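Local coordinates for putative pyridoxal phosphate-dependent transferase (PDB 4DQ6), which is a putative pyridoxal phosphate-dependent transferase of the class I and II aminotransferase family, binding pyridoxal-5'-phosphate in a two-chain assembly, at residues Ile88-Val99 against Ser247-Tyr258. Residues are numbered along the deposited sequence; the frame is centred on the assembly and turned at random.
Sequences IKSEWLIYSPGV and SSYVVLPDEKDY. With PLP (pyridoxal-5'-phosphate), chain C.
Ile94 and Val250 face each other as a hydrogen-bonded pair of two antiparallel strands, 93-96 and 248-251, whose axes come within 4.6 Å at 149°. Ile94 N bonds to Val250 O, and Val250 N answers to Ile94 O. Leu252 N extends the pairing to Trp92 O. At the other end, Ser248 grips Ser96 O twice: its hydroxyl OG, turned between its own backbone N and carbonyl carbon (chi1 74°), donates from above the carbonyl plane at 2.8 Å, while its amide adds a weak bond.

Side chains alternate between the two faces of the sheet. On one, Leu93 CD2 reaches Tyr249 CD2 (3.6 Å) and Val251 CG2, the side chains lying alongside one another and pointing the same way; helix 70-84 packs against this face, and Tyr249 OH is hydrogen-bonded to Tyr285 OH. On the other, Ile94 CD1 sits over the centre of the Tyr258 ring, 3.9 Å from its centroid, in a CH-pi contact, and also meets Leu252 CD1 at 3.6 Å. Helix 255-267, begun by the Asp254 cap, thus closes over Ile94, with Leu261 and Phe265 continuing the cover. Just before strand 93-96, the Trp92 indole is sandwiched: in a CH-pi contact, Pro253 CA lies 3.7 Å from the centroid of the five-membered ring of Trp92, and the backbone at Lys89 N lies above the opposite face, toward the rim.

Past Ser96, whose OG donates to Gly98 O, the chain enters helix 99-110, and Val99 N donates a nearly straight hydrogen bond, 2.9 Å, to PLP O1P. An edge strand thus delivers a helix N-terminus to the cofactor phosphate, the strand 248-251 beside it being the antiparallel member of the seven-stranded sheet of fold-type I PLP enzymes.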
# COMPACT_ATOMS: atom_id res chain seq x y z
N ILE A 88 10.98 -12.04 -19.93
CA ILE A 88 9.65 -11.44 -19.87
C ILE A 88 9.64 -10.10 -20.58
O ILE A 88 10.71 -9.58 -20.99
CB ILE A 88 9.15 -11.25 -18.42
CG1 ILE A 88 9.97 -10.20 -17.61
CG2 ILE A 88 9.17 -12.59 -17.67
CD1 ILE A 88 9.16 -9.53 -16.46
N LYS A 89 8.44 -9.55 -20.79
CA LYS A 89 8.30 -8.20 -21.31
C LYS A 89 7.90 -7.29 -20.16
O LYS A 89 7.10 -7.67 -19.33
CB LYS A 89 7.23 -8.16 -22.38
CG LYS A 89 7.65 -8.96 -23.63
CD LYS A 89 6.54 -8.95 -24.67
CE LYS A 89 6.82 -9.90 -25.82
NZ LYS A 89 7.93 -9.46 -26.70
N SER A 90 8.44 -6.08 -20.15
CA SER A 90 8.10 -5.07 -19.13
C SER A 90 6.61 -4.78 -19.13
O SER A 90 6.02 -4.52 -18.09
CB SER A 90 8.87 -3.78 -19.35
OG SER A 90 8.63 -3.20 -20.63
N GLU A 91 5.99 -4.92 -20.30
CA GLU A 91 4.55 -4.70 -20.41
C GLU A 91 3.68 -5.70 -19.65
O GLU A 91 2.51 -5.45 -19.47
CB GLU A 91 4.12 -4.74 -21.89
CG GLU A 91 4.68 -3.59 -22.72
CD GLU A 91 6.05 -3.81 -23.32
OE1 GLU A 91 6.78 -4.79 -23.03
OE2 GLU A 91 6.40 -2.92 -24.17
N TRP A 92 4.25 -6.82 -19.24
CA TRP A 92 3.54 -7.81 -18.46
C TRP A 92 3.46 -7.51 -16.99
O TRP A 92 2.73 -8.24 -16.26
CB TRP A 92 4.16 -9.14 -18.62
CG TRP A 92 4.22 -9.68 -20.02
CD1 TRP A 92 3.57 -9.20 -21.13
CD2 TRP A 92 4.95 -10.87 -20.46
NE1 TRP A 92 3.83 -9.99 -22.23
CE2 TRP A 92 4.66 -11.01 -21.89
CE3 TRP A 92 5.73 -11.83 -19.83
CZ2 TRP A 92 5.21 -12.07 -22.65
CZ3 TRP A 92 6.26 -12.88 -20.61
CH2 TRP A 92 6.01 -12.99 -21.97
N LEU A 93 4.15 -6.47 -16.48
CA LEU A 93 4.31 -6.28 -15.06
C LEU A 93 3.29 -5.35 -14.47
O LEU A 93 3.10 -4.26 -14.99
CB LEU A 93 5.71 -5.73 -14.77
CG LEU A 93 6.89 -6.66 -14.99
CD1 LEU A 93 8.25 -5.97 -15.08
CD2 LEU A 93 6.85 -7.75 -13.93
N ILE A 94 2.69 -5.79 -13.35
CA ILE A 94 1.85 -4.94 -12.52
C ILE A 94 2.45 -4.82 -11.11
O ILE A 94 2.83 -5.83 -10.50
CB ILE A 94 0.38 -5.44 -12.43
CG1 ILE A 94 -0.18 -5.32 -13.83
CG2 ILE A 94 -0.44 -4.67 -11.40
CD1 ILE A 94 -1.64 -5.74 -13.88
N TYR A 95 2.54 -3.57 -10.61
CA TYR A 95 2.95 -3.29 -9.22
C TYR A 95 1.88 -3.77 -8.24
O TYR A 95 0.69 -3.50 -8.46
CB TYR A 95 3.10 -1.78 -9.04
CG TYR A 95 3.13 -1.35 -7.59
CD1 TYR A 95 4.30 -1.51 -6.80
CD2 TYR A 95 2.02 -0.80 -6.98
CE1 TYR A 95 4.30 -1.19 -5.46
CE2 TYR A 95 2.02 -0.49 -5.62
CZ TYR A 95 3.15 -0.67 -4.87
OH TYR A 95 3.15 -0.32 -3.51
N SER A 96 2.29 -4.32 -7.10
CA SER A 96 1.40 -4.56 -5.98
C SER A 96 2.18 -4.27 -4.69
O SER A 96 3.40 -4.58 -4.65
CB SER A 96 0.90 -5.98 -6.02
OG SER A 96 0.05 -6.27 -4.90
N PRO A 97 1.50 -3.76 -3.66
CA PRO A 97 2.27 -3.57 -2.39
C PRO A 97 2.70 -4.89 -1.78
O PRO A 97 3.54 -4.93 -0.90
CB PRO A 97 1.31 -2.79 -1.51
CG PRO A 97 0.01 -3.01 -2.10
CD PRO A 97 0.15 -3.19 -3.57
N GLY A 98 2.05 -5.96 -2.14
CA GLY A 98 2.36 -7.31 -1.65
C GLY A 98 1.81 -8.43 -2.51
O GLY A 98 0.89 -8.28 -3.36
N VAL A 99 2.35 -9.62 -2.27
CA VAL A 99 1.90 -10.79 -3.00
C VAL A 99 0.48 -11.12 -2.66
O VAL A 99 -0.30 -11.38 -3.57
CB VAL A 99 2.84 -11.97 -2.74
CG1 VAL A 99 2.26 -13.28 -3.26
CG2 VAL A 99 4.20 -11.66 -3.39
N SER A 247 6.94 -3.76 -1.70
CA SER A 247 7.09 -3.77 -3.15
C SER A 247 6.95 -5.17 -3.62
O SER A 247 7.62 -6.06 -3.11
CB SER A 247 8.51 -3.30 -3.48
OG SER A 247 8.87 -3.44 -4.87
N SER A 248 6.13 -5.40 -4.65
CA SER A 248 6.08 -6.69 -5.28
C SER A 248 5.57 -6.45 -6.71
O SER A 248 5.18 -5.34 -7.10
CB SER A 248 5.22 -7.65 -4.53
OG SER A 248 3.86 -7.35 -4.72
N TYR A 249 5.59 -7.50 -7.52
CA TYR A 249 5.11 -7.40 -8.89
C TYR A 249 4.44 -8.70 -9.30
O TYR A 249 4.72 -9.76 -8.72
CB TYR A 249 6.24 -6.98 -9.86
CG TYR A 249 7.47 -7.84 -9.80
CD1 TYR A 249 8.49 -7.51 -8.90
CD2 TYR A 249 7.66 -8.97 -10.62
CE1 TYR A 249 9.65 -8.23 -8.81
CE2 TYR A 249 8.86 -9.70 -10.53
CZ TYR A 249 9.82 -9.33 -9.60
OH TYR A 249 10.98 -10.09 -9.53
N VAL A 250 3.56 -8.60 -10.30
CA VAL A 250 2.90 -9.69 -10.90
C VAL A 250 3.27 -9.70 -12.37
O VAL A 250 3.28 -8.64 -13.03
CB VAL A 250 1.40 -9.46 -10.70
CG1 VAL A 250 0.65 -10.76 -11.06
CG2 VAL A 250 1.03 -9.09 -9.28
N VAL A 251 3.43 -10.90 -12.90
CA VAL A 251 3.82 -11.07 -14.29
C VAL A 251 2.60 -11.70 -14.97
O VAL A 251 2.25 -12.90 -14.68
CB VAL A 251 5.04 -11.98 -14.51
CG1 VAL A 251 5.33 -12.07 -16.00
CG2 VAL A 251 6.23 -11.45 -13.70
N LEU A 252 1.97 -10.98 -15.91
CA LEU A 252 0.75 -11.48 -16.58
C LEU A 252 0.96 -11.42 -18.12
O LEU A 252 0.72 -10.41 -18.76
CB LEU A 252 -0.45 -10.69 -16.11
CG LEU A 252 -0.66 -10.44 -14.65
CD1 LEU A 252 -0.15 -9.04 -14.26
CD2 LEU A 252 -2.12 -10.62 -14.29
N PRO A 253 1.41 -12.54 -18.69
CA PRO A 253 1.66 -12.61 -20.14
C PRO A 253 0.39 -12.55 -20.99
O PRO A 253 0.49 -12.26 -22.18
CB PRO A 253 2.38 -13.96 -20.31
CG PRO A 253 2.96 -14.24 -18.97
CD PRO A 253 1.92 -13.75 -18.00
N ASP A 254 -0.75 -12.86 -20.42
CA ASP A 254 -2.02 -12.78 -21.16
C ASP A 254 -2.63 -11.40 -20.93
O ASP A 254 -2.93 -11.00 -19.81
CB ASP A 254 -2.94 -13.92 -20.72
CG ASP A 254 -4.25 -13.94 -21.47
OD1 ASP A 254 -4.81 -12.89 -21.77
OD2 ASP A 254 -4.76 -15.02 -21.79
N GLU A 255 -2.80 -10.64 -22.00
CA GLU A 255 -3.29 -9.27 -21.86
C GLU A 255 -4.67 -9.15 -21.20
O GLU A 255 -4.99 -8.14 -20.60
CB GLU A 255 -3.27 -8.49 -23.17
CG GLU A 255 -4.05 -9.07 -24.30
CD GLU A 255 -3.46 -8.56 -25.61
OE1 GLU A 255 -3.17 -7.33 -25.68
OE2 GLU A 255 -3.28 -9.39 -26.55
N LYS A 256 -5.49 -10.18 -21.33
CA LYS A 256 -6.82 -10.15 -20.67
C LYS A 256 -6.76 -10.27 -19.16
O LYS A 256 -7.52 -9.61 -18.46
CB LYS A 256 -7.73 -11.24 -21.18
CG LYS A 256 -8.03 -11.13 -22.65
CD LYS A 256 -8.91 -12.28 -23.08
CE LYS A 256 -10.31 -12.21 -22.47
NZ LYS A 256 -11.30 -12.92 -23.36
N ASP A 257 -5.84 -11.10 -18.69
CA ASP A 257 -5.48 -11.13 -17.25
C ASP A 257 -4.87 -9.84 -16.76
O ASP A 257 -5.22 -9.34 -15.66
CB ASP A 257 -4.49 -12.26 -16.96
CG ASP A 257 -5.04 -13.63 -17.18
OD1 ASP A 257 -6.30 -13.89 -17.17
OD2 ASP A 257 -4.17 -14.53 -17.30
N TYR A 258 -3.94 -9.29 -17.56
CA TYR A 258 -3.35 -8.02 -17.20
C TYR A 258 -4.45 -6.99 -16.95
O TYR A 258 -4.45 -6.25 -15.95
CB TYR A 258 -2.35 -7.58 -18.26
CG TYR A 258 -1.66 -6.32 -17.96
CD1 TYR A 258 -2.31 -5.13 -18.15
CD2 TYR A 258 -0.34 -6.29 -17.50
CE1 TYR A 258 -1.71 -3.93 -17.89
CE2 TYR A 258 0.25 -5.10 -17.20
CZ TYR A 258 -0.44 -3.93 -17.40
OH TYR A 258 0.11 -2.68 -17.14
N1 PLP C . 4.16 -15.60 -0.18
C2 PLP C . 4.91 -16.49 0.54
C2A PLP C . 5.04 -17.94 0.20
C3 PLP C . 5.66 -16.05 1.70
O3 PLP C . 6.37 -16.92 2.42
C4 PLP C . 5.60 -14.65 2.09
C4A PLP C . 6.31 -14.15 3.32
C5 PLP C . 4.78 -13.77 1.27
C6 PLP C . 4.08 -14.29 0.16
C5A PLP C . 4.74 -12.32 1.64
O4P PLP C . 3.55 -11.85 1.10
P PLP C . 3.36 -10.25 1.10
O1P PLP C . 4.19 -9.78 -0.04
O2P PLP C . 1.79 -10.16 0.93
O3P PLP C . 3.97 -9.82 2.47
O HOH W 1 1.68 -2.79 -19.57
O HOH W 2 5.81 -6.12 -0.22